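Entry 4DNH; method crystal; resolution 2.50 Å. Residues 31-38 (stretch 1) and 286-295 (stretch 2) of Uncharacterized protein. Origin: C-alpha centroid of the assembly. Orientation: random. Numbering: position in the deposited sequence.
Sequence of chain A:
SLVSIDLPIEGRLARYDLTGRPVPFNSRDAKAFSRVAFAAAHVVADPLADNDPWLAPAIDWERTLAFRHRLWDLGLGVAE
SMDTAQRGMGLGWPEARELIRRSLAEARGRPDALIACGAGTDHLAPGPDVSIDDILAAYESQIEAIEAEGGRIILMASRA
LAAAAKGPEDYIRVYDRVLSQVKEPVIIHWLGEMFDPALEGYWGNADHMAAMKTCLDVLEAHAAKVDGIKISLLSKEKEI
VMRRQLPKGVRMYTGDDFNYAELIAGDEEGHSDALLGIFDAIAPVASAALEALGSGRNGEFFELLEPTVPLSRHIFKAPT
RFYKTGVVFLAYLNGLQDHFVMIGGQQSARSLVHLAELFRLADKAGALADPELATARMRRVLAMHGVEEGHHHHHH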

ATOM      1  N   LYS A  31      14.562  -0.063  14.683  1.00 64.49           N
ATOM      2  CA  LYS A  31      15.210  -1.040  15.555  1.00 70.67           C
ATOM      3  C   LYS A  31      14.394  -1.394  16.812  1.00 69.45           C
ATOM      4  O   LYS A  31      14.621  -2.438  17.421  1.00 71.29           O
ATOM      5  N   ALA A  32      13.446  -0.539  17.185  1.00 65.84           N
ATOM      6  CA  ALA A  32      12.541  -0.839  18.294  1.00 66.07           C
ATOM      7  C   ALA A  32      11.524  -1.926  17.926  1.00 66.44           C
ATOM      8  O   ALA A  32      10.869  -2.488  18.809  1.00 69.09           O
ATOM      9  N   PHE A  33      11.398  -2.218  16.628  1.00 63.30           N
ATOM     10  CA  PHE A  33      10.464  -3.242  16.138  1.00 60.10           C
ATOM     11  C   PHE A  33      11.127  -4.609  16.002  1.00 62.44           C
ATOM     12  O   PHE A  33      12.346  -4.713  15.826  1.00 66.30           O
ATOM     13  N   SER A  34      10.302  -5.649  16.067  1.00 59.99           N
ATOM     14  CA  SER A  34      10.730  -7.009  15.794  1.00 59.58           C
ATOM     15  C   SER A  34      10.155  -7.467  14.463  1.00 59.52           C
ATOM     16  O   SER A  34      10.046  -8.671  14.212  1.00 59.82           O
ATOM     17  N   ARG A  35       9.765  -6.500  13.628  1.00 55.23           N
ATOM     18  CA  ARG A  35       9.256  -6.766  12.286  1.00 52.37           C
ATOM     19  C   ARG A  35       9.842  -5.763  11.311  1.00 51.25           C
ATOM     20  O   ARG A  35      10.229  -4.672  11.722  1.00 51.08           O
ATOM     21  N   VAL A  36       9.888  -6.133  10.027  1.00 50.98           N
ATOM     22  CA  VAL A  36      10.148  -5.194   8.920  1.00 49.43           C
ATOM     23  C   VAL A  36       8.835  -4.714   8.281  1.00 49.67           C
ATOM     24  O   VAL A  36       8.141  -5.473   7.586  1.00 49.78           O
ATOM     25  N   ALA A  37       8.509  -3.442   8.514  1.00 47.80           N
ATOM     26  CA  ALA A  37       7.213  -2.877   8.150  1.00 42.00           C
ATOM     27  C   ALA A  37       7.369  -1.710   7.208  1.00 42.27           C
ATOM     28  O   ALA A  37       8.075  -0.752   7.524  1.00 43.05           O
ATOM     29  N   PHE A  38       6.692  -1.794   6.060  1.00 42.41           N
ATOM     30  CA  PHE A  38       6.596  -0.704   5.099  1.00 42.52           C
ATOM     31  C   PHE A  38       5.166  -0.211   5.058  1.00 45.14           C
ATOM     32  O   PHE A  38       4.218  -1.004   5.114  1.00 47.73           O
ATOM     33  N   ALA A 286       0.221   2.018  13.988  1.00 41.55           N
ATOM     34  CA  ALA A 286       1.026   0.875  13.563  1.00 42.48           C
ATOM     35  C   ALA A 286       2.407   0.923  14.205  1.00 45.55           C
ATOM     36  O   ALA A 286       2.905  -0.087  14.721  1.00 47.15           O
ATOM     37  N   SER A 287       3.010   2.113  14.167  1.00 44.65           N
ATOM     38  CA  SER A 287       4.279   2.371  14.795  1.00 45.01           C
ATOM     39  C   SER A 287       4.212   1.998  16.279  1.00 47.79           C
ATOM     40  O   SER A 287       5.007   1.184  16.751  1.00 49.09           O
ATOM     41  N   ALA A 288       3.252   2.575  17.002  1.00 48.46           N
ATOM     42  CA  ALA A 288       3.097   2.311  18.439  1.00 49.65           C
ATOM     43  C   ALA A 288       2.929   0.824  18.738  1.00 51.07           C
ATOM     44  O   ALA A 288       3.434   0.328  19.743  1.00 55.47           O
ATOM     45  N   ALA A 289       2.228   0.119  17.858  1.00 48.68           N
ATOM     46  CA  ALA A 289       1.961  -1.299  18.061  1.00 47.84           C
ATOM     47  C   ALA A 289       3.149  -2.172  17.690  1.00 48.27           C
ATOM     48  O   ALA A 289       3.430  -3.149  18.370  1.00 54.29           O
ATOM     49  N   LEU A 290       3.850  -1.820  16.626  1.00 46.24           N
ATOM     50  CA  LEU A 290       5.071  -2.522  16.265  1.00 49.64           C
ATOM     51  C   LEU A 290       6.142  -2.380  17.346  1.00 53.94           C
ATOM     52  O   LEU A 290       6.980  -3.269  17.514  1.00 56.41           O
ATOM     53  N   GLU A 291       6.114  -1.271  18.081  1.00 55.01           N
ATOM     54  CA  GLU A 291       7.014  -1.106  19.211  1.00 58.98           C
ATOM     55  C   GLU A 291       6.659  -2.077  20.335  1.00 60.49           C
ATOM     56  O   GLU A 291       7.536  -2.768  20.862  1.00 62.82           O
ATOM     57  N   ALA A 292       5.378  -2.129  20.696  1.00 60.60           N
ATOM     58  CA  ALA A 292       4.896  -3.057  21.724  1.00 63.28           C
ATOM     59  C   ALA A 292       5.216  -4.522  21.373  1.00 63.28           C
ATOM     60  O   ALA A 292       5.704  -5.269  22.223  1.00 65.77           O
ATOM     61  N   LEU A 293       4.967  -4.915  20.120  1.00 59.57           N
ATOM     62  CA  LEU A 293       5.313  -6.253  19.626  1.00 57.56           C
ATOM     63  C   LEU A 293       6.808  -6.550  19.755  1.00 59.88           C
ATOM     64  O   LEU A 293       7.193  -7.660  20.154  1.00 64.01           O
ATOM     65  N   GLY A 294       7.639  -5.564  19.407  1.00 57.43           N
ATOM     66  CA  GLY A 294       9.092  -5.654  19.544  1.00 57.63           C
ATOM     67  C   GLY A 294       9.560  -5.683  20.994  1.00 62.12           C
ATOM     68  O   GLY A 294      10.665  -6.141  21.288  1.00 61.63           O
ATOM     69  N   SER A 295       8.721  -5.185  21.901  1.00 65.17           N
ATOM     70  CA  SER A 295       8.988  -5.256  23.341  1.00 68.53           C
ATOM     71  C   SER A 295       8.348  -6.504  23.974  1.00 74.73           C
ATOM     72  O   SER A 295       8.151  -6.558  25.190  1.00 78.35           O
TER

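The contact is mainly apolar and centres on Leu290, on the helix of stretch 2. Its side chain points toward stretch 1 with chi1 m and chi2 t. Leu290 CB lies over one face of the Phe33 ring, 3.7 Å from the ring centroid, a CH-pi contact. Phe33 is m at chi1; its CA-to-CB bond points sideways, but the ring end comes nearer the helix. Leu290 CD1 meets Ala37 CB at 3.4 Å, and Leu290 CD2 lies 4.1 Å from Arg35 CB. Leu293 also points in, with chi1 at -146°, between wells. Leu293 CD1 is 3.8 Å from Arg35 CG and sits over one face of the Arg35 guanidinium.

Close packing at Gly294 depends on its lack of a side chain. Ala32 O is 3.7 Å from Gly294 CA, and an ideal CB there would clash with that oxygen. Ser34 OG, on a p rotamer, is 3.4 Å from Gly294 CA.

No direct hydrogen bond joins the stretches. Water 1 bridges them instead: it accepts from Ser34 N at 2.6 Å and donates to Leu290 O at 2.7 Å. Within stretch 1, Arg35 NH1 donates to Ser34 O at 2.7 Å. Arg35 NE and NH2 are hydrogen-bonded elsewhere in the structure. Val36 points away.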

ATOM      1  CB  LYS A  31      16.632  -0.593  15.913  1.00 76.59           C
ATOM      2  CG  LYS A  31      17.656  -0.973  14.855  1.00 82.59           C
ATOM      3  CD  LYS A  31      18.767   0.061  14.739  1.00 88.76           C
ATOM      4  CE  LYS A  31      19.866  -0.152  15.770  1.00 92.41           C
ATOM      5  NZ  LYS A  31      21.026   0.741  15.499  1.00 94.54           N
ATOM      6  CB  ALA A  32      11.832   0.426  18.768  1.00 64.57           C
ATOM      7  CB  PHE A  33       9.865  -2.872  14.770  1.00 55.97           C
ATOM      8  CG  PHE A  33       9.317  -1.475  14.678  1.00 52.77           C
ATOM      9  CD1 PHE A  33       8.877  -0.789  15.808  1.00 53.78           C
ATOM     10  CD2 PHE A  33       9.211  -0.858  13.441  1.00 49.10           C
ATOM     11  CE1 PHE A  33       8.370   0.496  15.711  1.00 51.98           C
ATOM     12  CE2 PHE A  33       8.696   0.418  13.334  1.00 48.45           C
ATOM     13  CZ  PHE A  33       8.272   1.097  14.472  1.00 49.48           C
ATOM     14  CB  SER A  34      10.277  -7.950  16.914  1.00 58.67           C
ATOM     15  OG  SER A  34       8.870  -7.944  17.071  1.00 56.69           O
ATOM     16  CB  ARG A  35       7.734  -6.629  12.254  1.00 51.84           C
ATOM     17  CG  ARG A  35       6.967  -7.607  13.131  1.00 53.62           C
ATOM     18  CD  ARG A  35       6.932  -8.996  12.532  1.00 54.27           C
ATOM     19  NE  ARG A  35       6.213  -9.927  13.398  1.00 56.18           N
ATOM     20  CZ  ARG A  35       6.780 -10.634  14.371  1.00 57.52           C
ATOM     21  NH1 ARG A  35       8.082 -10.528  14.610  1.00 57.11           N
ATOM     22  NH2 ARG A  35       6.043 -11.449  15.110  1.00 58.40           N
ATOM     23  CB  VAL A  36      11.051  -5.823   7.840  1.00 50.94           C
ATOM     24  CG1 VAL A  36      11.321  -4.826   6.715  1.00 52.42           C
ATOM     25  CG2 VAL A  36      12.360  -6.290   8.455  1.00 49.95           C
ATOM     26  CB  ALA A  37       6.476  -2.426   9.392  1.00 39.65           C
ATOM     27  CB  PHE A  38       6.848  -1.209   3.683  1.00 42.89           C
ATOM     28  CG  PHE A  38       8.278  -1.524   3.372  1.00 42.42           C
ATOM     29  CD1 PHE A  38       8.786  -2.796   3.599  1.00 42.19           C
ATOM     30  CD2 PHE A  38       9.090  -0.577   2.774  1.00 39.98           C
ATOM     31  CE1 PHE A  38      10.101  -3.096   3.278  1.00 42.88           C
ATOM     32  CE2 PHE A  38      10.399  -0.879   2.444  1.00 40.93           C
ATOM     33  CZ  PHE A  38      10.908  -2.136   2.701  1.00 41.48           C
ATOM     34  CB  ALA A 286       1.143   0.835  12.049  1.00 40.54           C
ATOM     35  CB  SER A 287       4.662   3.838  14.613  1.00 45.57           C
ATOM     36  OG  SER A 287       5.832   4.171  15.350  1.00 47.29           O
ATOM     37  CB  ALA A 288       1.927   3.101  19.009  1.00 48.62           C
ATOM     38  CB  ALA A 289       0.710  -1.719  17.313  1.00 45.95           C
ATOM     39  CB  LEU A 290       5.608  -2.027  14.922  1.00 48.79           C
ATOM     40  CG  LEU A 290       4.820  -2.415  13.666  1.00 46.07           C
ATOM     41  CD1 LEU A 290       5.274  -1.578  12.486  1.00 45.10           C
ATOM     42  CD2 LEU A 290       4.927  -3.891  13.337  1.00 45.13           C
ATOM     43  CB  GLU A 291       7.011   0.329  19.729  1.00 61.85           C
ATOM     44  CG  GLU A 291       8.025   0.547  20.847  1.00 68.85           C
ATOM     45  CD  GLU A 291       7.879   1.884  21.560  1.00 76.74           C
ATOM     46  OE1 GLU A 291       7.024   2.707  21.164  1.00 76.71           O
ATOM     47  OE2 GLU A 291       8.627   2.110  22.533  1.00 82.06           O
ATOM     48  CB  ALA A 292       3.407  -2.865  21.968  1.00 63.25           C
ATOM     49  CB  LEU A 293       4.904  -6.396  18.170  1.00 54.36           C
ATOM     50  CG  LEU A 293       4.415  -7.719  17.588  1.00 54.40           C
ATOM     51  CD1 LEU A 293       4.553  -7.658  16.076  1.00 53.86           C
ATOM     52  CD2 LEU A 293       5.124  -8.945  18.128  1.00 55.45           C
ATOM     53  CB  SER A 295       8.479  -3.988  24.046  1.00 65.88           C
ATOM     54  OG  SER A 295       9.359  -2.893  23.853  1.00 63.68           O
TER
HETATM   55  O   HOH W   1       7.698  -5.401  16.109  1.00 42.08           O